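Sfrice_029225 (Spodoptera frugiperda, PDB 6I50) is an insect Eiger-type tumour necrosis factor, a trimeric cytokine that probably signals by binding receptors of the TNF receptor family. Local coordinates at residues R1-H9 against P50-R58; F128-V137 against I155-P166. All coordinates share one frame; numbering follows the deposited sequence.

Overall arrangement
From the N terminus, the chain enters strand 5-10 almost at once, and contact 1 closes the first loop when P50-R58 comes back alongside R1-H9 some forty residues later. Only after that loop is complete does contact 2 open, so the two follow in series along the chain: F128-V137 is met by I155-P166 across a short excursion of 17 residues. Strand 144-161 joins them in space, since it pairs with strand 5-10 of contact 1 and carries I155 and L157 of contact 2. Contact 1 bridges the two antiparallel sheets of the sandwich; contact 2 does so in part, and also fastens A163-P166 to F128 and K130. Their centres lie about 11 Å apart.

Contact 1: R1-H9 against P50-R58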
loop_
_atom_site.group_PDB
_atom_site.type_symbol
_atom_site.label_atom_id
_atom_site.label_comp_id
_atom_site.label_asym_id
_atom_site.label_seq_id
_atom_site.Cartn_x
_atom_site.Cartn_y
_atom_site.Cartn_z
ATOM N N ARG A 1 25.036 -3.678 -7.258
ATOM C CA ARG A 1 24.215 -3.422 -6.079
ATOM C C ARG A 1 23.329 -4.625 -5.767
ATOM O O ARG A 1 22.504 -5.028 -6.590
ATOM C CB ARG A 1 23.362 -2.169 -6.283
ATOM C CG ARG A 1 23.238 -1.290 -5.044
ATOM C CD ARG A 1 22.734 0.104 -5.400
ATOM N NE ARG A 1 21.579 0.053 -6.294
ATOM C CZ ARG A 1 20.323 -0.118 -5.890
ATOM N NH1 ARG A 1 20.052 -0.251 -4.598
ATOM N NH2 ARG A 1 19.338 -0.153 -6.777
ATOM N N PRO A 2 23.508 -5.204 -4.580
ATOM C CA PRO A 2 22.700 -6.370 -4.204
ATOM C C PRO A 2 21.247 -5.990 -3.968
ATOM O O PRO A 2 20.941 -4.932 -3.415
ATOM C CB PRO A 2 23.359 -6.863 -2.908
ATOM C CG PRO A 2 24.687 -6.172 -2.845
ATOM C CD PRO A 2 24.506 -4.869 -3.554
ATOM N N PHE A 3 20.350 -6.878 -4.387
ATOM C CA PHE A 3 18.909 -6.702 -4.210
ATOM C C PHE A 3 18.526 -7.483 -2.958
ATOM O O PHE A 3 18.193 -8.666 -3.018
ATOM C CB PHE A 3 18.158 -7.185 -5.446
ATOM C CG PHE A 3 16.675 -6.930 -5.408
ATOM C CD1 PHE A 3 16.176 -5.699 -5.014
ATOM C CD2 PHE A 3 15.785 -7.909 -5.813
ATOM C CE1 PHE A 3 14.811 -5.458 -5.007
ATOM C CE2 PHE A 3 14.421 -7.681 -5.804
ATOM C CZ PHE A 3 13.932 -6.453 -5.404
ATOM N N ILE A 4 18.600 -6.817 -1.808
ATOM C CA ILE A 4 18.324 -7.454 -0.517
ATOM C C ILE A 4 16.816 -7.349 -0.301
ATOM O O ILE A 4 16.312 -6.389 0.280
ATOM C CB ILE A 4 19.137 -6.822 0.611
ATOM C CG1 ILE A 4 20.631 -6.930 0.278
ATOM C CG2 ILE A 4 18.832 -7.492 1.949
ATOM C CD1 ILE A 4 21.538 -6.412 1.355
ATOM N N ALA A 5 16.085 -8.355 -0.782
ATOM C CA ALA A 5 14.636 -8.265 -0.875
ATOM C C ALA A 5 14.061 -9.668 -0.978
ATOM O O ALA A 5 14.728 -10.590 -1.448
ATOM C CB ALA A 5 14.209 -7.429 -2.086
ATOM N N ALA A 6 12.811 -9.811 -0.552
ATOM C CA ALA A 6 12.129 -11.096 -0.606
ATOM C C ALA A 6 10.625 -10.864 -0.558
ATOM O O ALA A 6 10.147 -9.894 0.036
ATOM C CB ALA A 6 12.568 -12.016 0.543
ATOM N N HIS A 7 9.887 -11.770 -1.197
ATOM C CA HIS A 7 8.432 -11.760 -1.178
ATOM C C HIS A 7 7.957 -13.161 -0.833
ATOM O O HIS A 7 8.390 -14.129 -1.459
ATOM C CB HIS A 7 7.854 -11.329 -2.530
ATOM C CG HIS A 7 6.358 -11.293 -2.560
ATOM N ND1 HIS A 7 5.633 -10.184 -2.175
ATOM C CD2 HIS A 7 5.449 -12.229 -2.924
ATOM C CE1 HIS A 7 4.342 -10.436 -2.315
ATOM N NE2 HIS A 7 4.205 -11.667 -2.770
ATOM N N PHE A 8 7.102 -13.271 0.179
ATOM C CA PHE A 8 6.540 -14.547 0.607
ATOM C C PHE A 8 5.027 -14.451 0.516
ATOM O O PHE A 8 4.439 -13.468 0.980
ATOM C CB PHE A 8 6.968 -14.884 2.038
ATOM C CG PHE A 8 8.440 -14.745 2.268
ATOM C CD1 PHE A 8 9.299 -15.780 1.937
ATOM C CD2 PHE A 8 8.970 -13.569 2.784
ATOM C CE1 PHE A 8 10.665 -15.658 2.136
ATOM C CE2 PHE A 8 10.334 -13.440 2.991
ATOM C CZ PHE A 8 11.182 -14.488 2.656
ATOM N N HIS A 9 4.388 -15.461 -0.068
ATOM C CA HIS A 9 2.948 -15.377 -0.260
ATOM C C HIS A 9 2.263 -16.636 0.257
ATOM O O HIS A 9 2.902 -17.656 0.533
ATOM C CB HIS A 9 2.575 -15.111 -1.738
ATOM C CG HIS A 9 3.146 -16.095 -2.714
ATOM N ND1 HIS A 9 3.539 -15.728 -3.984
ATOM C CD2 HIS A 9 3.354 -17.430 -2.627
ATOM C CE1 HIS A 9 3.983 -16.791 -4.630
ATOM N NE2 HIS A 9 3.880 -17.838 -3.831
ATOM N N PRO A 50 19.717 -14.669 -6.741
ATOM C CA PRO A 50 21.127 -14.887 -6.401
ATOM C C PRO A 50 21.648 -13.991 -5.289
ATOM O O PRO A 50 22.836 -14.073 -4.962
ATOM C CB PRO A 50 21.836 -14.575 -7.724
ATOM C CG PRO A 50 20.983 -13.509 -8.332
ATOM C CD PRO A 50 19.560 -13.873 -7.973
ATOM N N HIS A 51 20.798 -13.140 -4.689
ATOM C CA HIS A 51 21.237 -12.122 -3.746
ATOM C C HIS A 51 21.073 -12.590 -2.305
ATOM O O HIS A 51 20.170 -13.370 -1.996
ATOM C CB HIS A 51 20.427 -10.831 -3.929
ATOM C CG HIS A 51 20.397 -10.330 -5.340
ATOM N ND1 HIS A 51 21.454 -9.657 -5.915
ATOM C CD2 HIS A 51 19.437 -10.407 -6.292
ATOM C CE1 HIS A 51 21.145 -9.340 -7.160
ATOM N NE2 HIS A 51 19.926 -9.784 -7.413
ATOM N N PRO A 52 21.930 -12.115 -1.401
ATOM C CA PRO A 52 21.611 -12.219 0.028
ATOM C C PRO A 52 20.294 -11.508 0.288
ATOM O O PRO A 52 20.003 -10.476 -0.322
ATOM C CB PRO A 52 22.785 -11.510 0.717
ATOM C CG PRO A 52 23.863 -11.417 -0.317
ATOM C CD PRO A 52 23.178 -11.377 -1.649
ATOM N N ARG A 53 19.484 -12.067 1.181
ATOM C CA ARG A 53 18.110 -11.595 1.304
ATOM C C ARG A 53 17.524 -12.113 2.606
ATOM O O ARG A 53 18.043 -13.071 3.188
ATOM C CB ARG A 53 17.257 -12.076 0.121
ATOM C CG ARG A 53 17.219 -13.595 -0.013
ATOM C CD ARG A 53 15.961 -14.026 -0.733
ATOM N NE ARG A 53 15.961 -15.440 -1.121
ATOM C CZ ARG A 53 15.356 -16.409 -0.437
ATOM N NH1 ARG A 53 14.705 -16.132 0.687
ATOM N NH2 ARG A 53 15.393 -17.657 -0.888
ATOM N N PRO A 54 16.425 -11.519 3.076
ATOM C CA PRO A 54 15.676 -12.129 4.180
ATOM C C PRO A 54 15.186 -13.516 3.795
ATOM O O PRO A 54 14.926 -13.806 2.626
ATOM C CB PRO A 54 14.501 -11.164 4.395
ATOM C CG PRO A 54 14.947 -9.876 3.777
ATOM C CD PRO A 54 15.816 -10.261 2.617
ATOM N N THR A 55 15.034 -14.373 4.800
ATOM C CA THR A 55 14.627 -15.751 4.574
ATOM C C THR A 55 13.419 -16.073 5.444
ATOM O O THR A 55 13.041 -15.304 6.330
ATOM C CB THR A 55 15.778 -16.737 4.846
ATOM O OG1 THR A 55 16.264 -16.560 6.185
ATOM C CG2 THR A 55 16.922 -16.508 3.855
ATOM N N LEU A 56 12.807 -17.224 5.174
ATOM C CA LEU A 56 11.582 -17.649 5.842
ATOM C C LEU A 56 11.872 -18.846 6.735
ATOM O O LEU A 56 12.397 -19.866 6.269
ATOM C CB LEU A 56 10.496 -18.001 4.819
ATOM C CG LEU A 56 9.128 -18.413 5.371
ATOM C CD1 LEU A 56 8.463 -17.225 6.045
ATOM C CD2 LEU A 56 8.251 -18.986 4.254
ATOM N N THR A 57 11.524 -18.727 8.013
ATOM C CA THR A 57 11.711 -19.818 8.953
ATOM C C THR A 57 10.537 -20.797 8.877
ATOM O O THR A 57 9.477 -20.504 8.319
ATOM C CB THR A 57 11.861 -19.291 10.383
ATOM O OG1 THR A 57 10.576 -18.887 10.877
ATOM C CG2 THR A 57 12.833 -18.106 10.434
ATOM N N ARG A 58 10.734 -21.971 9.476
ATOM C CA ARG A 58 9.687 -22.987 9.476
ATOM C C ARG A 58 8.516 -22.618 10.381
ATOM O O ARG A 58 7.454 -23.244 10.286
ATOM C CB ARG A 58 10.263 -24.334 9.900
ATOM C CG ARG A 58 10.574 -24.425 11.381
ATOM C CD ARG A 58 10.695 -25.875 11.852
ATOM N NE ARG A 58 9.405 -26.562 11.896
ATOM C CZ ARG A 58 8.521 -26.434 12.883
ATOM N NH1 ARG A 58 8.782 -25.642 13.913
ATOM N NH2 ARG A 58 7.373 -27.097 12.840
#
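F3 and I4 run beside H51 to R53 in roughly the same direction, the two segments diverging by 26°, with I4 and R53 nearest at 4.5 Å between their CA atoms and the chains parting toward F8 and L56. At the N-terminal end the H51 ring turns one face to F3, whose N and CB both stand over it: F3 CB is 3.7 Å from the ring centroid and 16° off its normal, a CH-pi contact, while P50 CG lies against the opposite face. Cutting H51 back to an alanine would probably rob F3 CB of the aromatic face it rests on and leave a gap between F3 and P50. Next along, the CA of I4, centre of an inverse gamma turn, points its hydrogen at P52 O, 3.5 Å from I4 CA. Here the start of strand 5-10, which pairs with strands 40-42 and 144-161, is covered by a proline-rich link into strand 55-56, so the contact spans the two sheets of the TNF jelly roll. Further on, A6 CB packs against P54 CD at 4.2 Å. The extended R53 side chain runs alongside its own segment, NH1 giving P54 O a 3.0 Å hydrogen bond in the carbonyl plane, on a lone pair. That same oxygen lies at the edge of the F8 ring. F8, its CG turned beside the backbone N (chi1 -49°), brings CE1 to 3.6 Å from L56 CB, while L56 CD1 lies over one ring face.

Contact 2: F128-V137 against I155-P166; sequences FLKAGDRLAV and IGLVKLADAEDP
P166 points CD at the face of the F128 ring: the atom sits over the ring centre, 3.4 Å from the centroid and 8° off the normal, a close CH-pi contact. The rest of the tail wraps the ring's outer end. A163 O lies in the ring plane at its edge, A163 CB approaches CE1, and D165 CA comes to 3.5 Å from F128 CZ. F128 swings its ring away from the backbone N (chi1 173°) and reaches out from the end of its strand into this curl of A163 to P166. Beside it K130, its chain bent at chi3, carries NZ to D165 OD2 at 2.8 Å, a salt bridge made on the anti side of the carboxylate and 17° out of its plane. The other oxygen, D165 OD1, accepts a hydrogen bond from the backbone N of T167, so both ends of the carboxylate are engaged. Inward, the contact turns apolar: L129 CD1 meets L157 CD2 at 3.9 Å, L135 CD1 approaches the same methyl, and V137 CG2 lies 4.0 Å from I155 CD1, the two side chains alongside and pointing opposite ways.

The type II turn from K130 to D133, where G132 adopts a backbone shape suited to glycine, fixes the backbone from which K130 reaches D165. D133 N bonds K130 O, and in return K130 N gives a 2.9 Å bond to D133 OD2, met from above the carboxylate plane. R91 forms a salt bridge with that oxygen and also reaches F128 O, while N93 holds D133 OD1.

L135 and V137 of strand 134-139, packed on L157 and I155 of the opposing sheet, belong to the core of the TNF-type jelly-roll sandwich. V62 covers I155 and L157, and Y70 and V72 of strand 68-80 cover L129; at the outer end, W45 and A48 of a neighbouring subunit pack on F128 and P166, placing the tail at the trimer interface.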
loop_
_atom_site.group_PDB
_atom_site.type_symbol
_atom_site.label_atom_id
_atom_site.label_comp_id
_atom_site.label_asym_id
_atom_site.label_seq_id
_atom_site.Cartn_x
_atom_site.Cartn_y
_atom_site.Cartn_z
ATOM N N PHE A 128 12.899 0.582 10.084
ATOM C CA PHE A 128 14.258 0.188 10.411
ATOM C C PHE A 128 14.242 -1.233 10.954
ATOM O O PHE A 128 13.521 -1.530 11.910
ATOM C CB PHE A 128 14.884 1.132 11.434
ATOM C CG PHE A 128 16.215 0.659 11.925
ATOM C CD1 PHE A 128 17.365 0.889 11.179
ATOM C CD2 PHE A 128 16.315 -0.068 13.105
ATOM C CE1 PHE A 128 18.592 0.423 11.614
ATOM C CE2 PHE A 128 17.539 -0.528 13.546
ATOM C CZ PHE A 128 18.676 -0.286 12.801
ATOM N N LEU A 129 15.043 -2.105 10.347
ATOM C CA LEU A 129 15.157 -3.492 10.781
ATOM C C LEU A 129 16.620 -3.830 11.013
ATOM O O LEU A 129 17.497 -3.359 10.281
ATOM C CB LEU A 129 14.567 -4.454 9.745
ATOM C CG LEU A 129 13.110 -4.188 9.345
ATOM C CD1 LEU A 129 12.691 -5.105 8.212
ATOM C CD2 LEU A 129 12.183 -4.362 10.537
ATOM N N LYS A 130 16.882 -4.640 12.036
ATOM C CA LYS A 130 18.232 -5.082 12.358
ATOM C C LYS A 130 18.469 -6.506 11.870
ATOM O O LYS A 130 17.565 -7.345 11.887
ATOM C CB LYS A 130 18.489 -5.042 13.868
ATOM C CG LYS A 130 18.427 -3.671 14.489
ATOM C CD LYS A 130 19.035 -3.673 15.886
ATOM C CE LYS A 130 20.534 -3.900 15.833
ATOM N NZ LYS A 130 21.205 -3.345 17.042
ATOM N N ALA A 131 19.708 -6.778 11.459
ATOM C CA ALA A 131 20.137 -8.156 11.282
ATOM C C ALA A 131 19.784 -8.955 12.530
ATOM O O ALA A 131 20.013 -8.504 13.658
ATOM C CB ALA A 131 21.644 -8.219 11.007
ATOM N N GLY A 132 19.180 -10.126 12.325
ATOM C CA GLY A 132 18.726 -10.951 13.424
ATOM C C GLY A 132 17.279 -10.744 13.826
ATOM O O GLY A 132 16.755 -11.534 14.621
ATOM N N ASP A 133 16.619 -9.708 13.315
ATOM C CA ASP A 133 15.198 -9.531 13.588
ATOM C C ASP A 133 14.393 -10.668 12.977
ATOM O O ASP A 133 14.722 -11.175 11.901
ATOM C CB ASP A 133 14.687 -8.213 13.009
ATOM C CG ASP A 133 15.058 -7.006 13.846
ATOM O OD1 ASP A 133 15.688 -7.161 14.914
ATOM O OD2 ASP A 133 14.705 -5.882 13.422
ATOM N N ARG A 134 13.325 -11.057 13.667
ATOM C CA ARG A 134 12.279 -11.897 13.103
ATOM C C ARG A 134 10.995 -11.084 13.023
ATOM O O ARG A 134 10.687 -10.297 13.930
ATOM C CB ARG A 134 12.053 -13.159 13.940
ATOM C CG ARG A 134 12.915 -14.344 13.524
ATOM C CD ARG A 134 14.395 -14.094 13.758
ATOM N NE ARG A 134 15.157 -15.337 13.730
ATOM C CZ ARG A 134 16.443 -15.440 14.044
ATOM N NH1 ARG A 134 17.131 -14.365 14.404
ATOM N NH2 ARG A 134 17.051 -16.624 13.997
ATOM N N LEU A 135 10.261 -11.261 11.924
ATOM C CA LEU A 135 8.980 -10.600 11.717
ATOM C C LEU A 135 7.899 -11.656 11.577
ATOM O O LEU A 135 8.056 -12.602 10.803
ATOM C CB LEU A 135 8.994 -9.719 10.469
ATOM C CG LEU A 135 10.046 -8.610 10.439
ATOM C CD1 LEU A 135 9.998 -7.892 9.093
ATOM C CD2 LEU A 135 9.836 -7.627 11.577
ATOM N N ALA A 136 6.804 -11.482 12.311
ATOM C CA ALA A 136 5.638 -12.346 12.193
ATOM C C ALA A 136 4.388 -11.487 12.111
ATOM O O ALA A 136 4.337 -10.391 12.673
ATOM C CB ALA A 136 5.516 -13.305 13.382
ATOM N N VAL A 137 3.381 -11.995 11.411
ATOM C CA VAL A 137 2.070 -11.359 11.347
ATOM C C VAL A 137 1.121 -12.163 12.223
ATOM O O VAL A 137 0.975 -13.377 12.036
ATOM C CB VAL A 137 1.542 -11.280 9.906
ATOM C CG1 VAL A 137 0.281 -10.429 9.860
ATOM C CG2 VAL A 137 2.595 -10.711 8.971
ATOM N N ILE A 155 3.626 -11.249 2.472
ATOM C CA ILE A 155 4.490 -10.334 3.215
ATOM C C ILE A 155 5.799 -10.216 2.447
ATOM O O ILE A 155 6.358 -11.220 1.995
ATOM C CB ILE A 155 4.739 -10.797 4.668
ATOM C CG1 ILE A 155 5.791 -9.912 5.347
ATOM C CG2 ILE A 155 5.167 -12.264 4.729
ATOM C CD1 ILE A 155 5.915 -10.145 6.845
ATOM N N GLY A 156 6.253 -8.985 2.235
ATOM C CA GLY A 156 7.459 -8.758 1.469
ATOM C C GLY A 156 8.228 -7.585 2.036
ATOM O O GLY A 156 7.696 -6.769 2.797
ATOM N N LEU A 157 9.506 -7.526 1.676
ATOM C CA LEU A 157 10.346 -6.440 2.143
ATOM C C LEU A 157 11.485 -6.224 1.164
ATOM O O LEU A 157 11.994 -7.168 0.553
ATOM C CB LEU A 157 10.923 -6.671 3.550
ATOM C CG LEU A 157 11.032 -7.986 4.330
ATOM C CD1 LEU A 157 11.362 -9.201 3.483
ATOM C CD2 LEU A 157 12.079 -7.808 5.422
ATOM N N VAL A 158 11.883 -4.959 1.048
ATOM C CA VAL A 158 12.936 -4.524 0.144
ATOM C C VAL A 158 13.832 -3.580 0.924
ATOM O O VAL A 158 13.367 -2.544 1.412
ATOM C CB VAL A 158 12.373 -3.817 -1.105
ATOM C CG1 VAL A 158 13.511 -3.383 -2.024
ATOM C CG2 VAL A 158 11.371 -4.703 -1.848
ATOM N N LYS A 159 15.115 -3.910 1.027
ATOM C CA LYS A 159 16.030 -2.980 1.674
ATOM C C LYS A 159 16.239 -1.757 0.789
ATOM O O LYS A 159 16.553 -1.881 -0.400
ATOM C CB LYS A 159 17.364 -3.647 1.983
ATOM C CG LYS A 159 18.269 -2.765 2.829
ATOM C CD LYS A 159 19.609 -3.418 3.079
ATOM C CE LYS A 159 20.560 -2.428 3.718
ATOM N NZ LYS A 159 21.881 -2.445 3.050
ATOM N N LEU A 160 16.064 -0.574 1.380
ATOM C CA LEU A 160 16.173 0.697 0.673
ATOM C C LEU A 160 17.485 1.416 0.924
ATOM O O LEU A 160 17.979 2.106 0.024
ATOM C CB LEU A 160 15.033 1.633 1.080
ATOM C CG LEU A 160 13.617 1.104 0.884
ATOM C CD1 LEU A 160 12.627 2.169 1.346
ATOM C CD2 LEU A 160 13.392 0.739 -0.566
ATOM N N ALA A 161 18.048 1.288 2.123
ATOM C CA ALA A 161 19.260 2.018 2.464
ATOM C C ALA A 161 19.935 1.383 3.668
ATOM O O ALA A 161 19.280 0.770 4.517
ATOM C CB ALA A 161 18.961 3.488 2.769
ATOM N N ASP A 162 21.251 1.558 3.740
ATOM C CA ASP A 162 21.976 1.252 4.964
ATOM C C ASP A 162 21.564 2.217 6.066
ATOM O O ASP A 162 21.134 3.343 5.805
ATOM C CB ASP A 162 23.487 1.357 4.745
ATOM C CG ASP A 162 24.022 0.300 3.802
ATOM O OD1 ASP A 162 23.444 -0.804 3.748
ATOM O OD2 ASP A 162 25.029 0.577 3.117
ATOM N N ALA A 163 21.710 1.773 7.311
ATOM C CA ALA A 163 21.410 2.629 8.448
ATOM C C ALA A 163 22.034 2.037 9.701
ATOM O O ALA A 163 21.993 0.821 9.901
ATOM C CB ALA A 163 19.896 2.795 8.641
ATOM N N GLU A 164 22.609 2.899 10.532
ATOM C CA GLU A 164 23.003 2.507 11.873
ATOM C C GLU A 164 21.771 2.428 12.770
ATOM O O GLU A 164 20.727 3.017 12.481
ATOM C CB GLU A 164 24.005 3.507 12.444
ATOM C CG GLU A 164 25.127 3.862 11.491
ATOM C CD GLU A 164 26.421 3.163 11.844
ATOM O OE1 GLU A 164 26.618 2.839 13.036
ATOM O OE2 GLU A 164 27.243 2.936 10.932
ATOM N N ASP A 165 21.897 1.684 13.865
ATOM C CA ASP A 165 20.821 1.619 14.852
ATOM C C ASP A 165 20.468 3.024 15.328
ATOM O O ASP A 165 21.326 3.706 15.907
ATOM C CB ASP A 165 21.231 0.748 16.038
ATOM C CG ASP A 165 20.045 0.325 16.894
ATOM O OD1 ASP A 165 19.082 1.111 17.039
ATOM O OD2 ASP A 165 20.076 -0.805 17.423
ATOM N N PRO A 166 19.239 3.500 15.108
ATOM C CA PRO A 166 18.889 4.879 15.470
ATOM C C PRO A 166 18.452 5.072 16.912
ATOM O O PRO A 166 18.218 6.217 17.315
ATOM C CB PRO A 166 17.724 5.177 14.520
ATOM C CG PRO A 166 17.040 3.866 14.380
ATOM C CD PRO A 166 18.127 2.810 14.433
#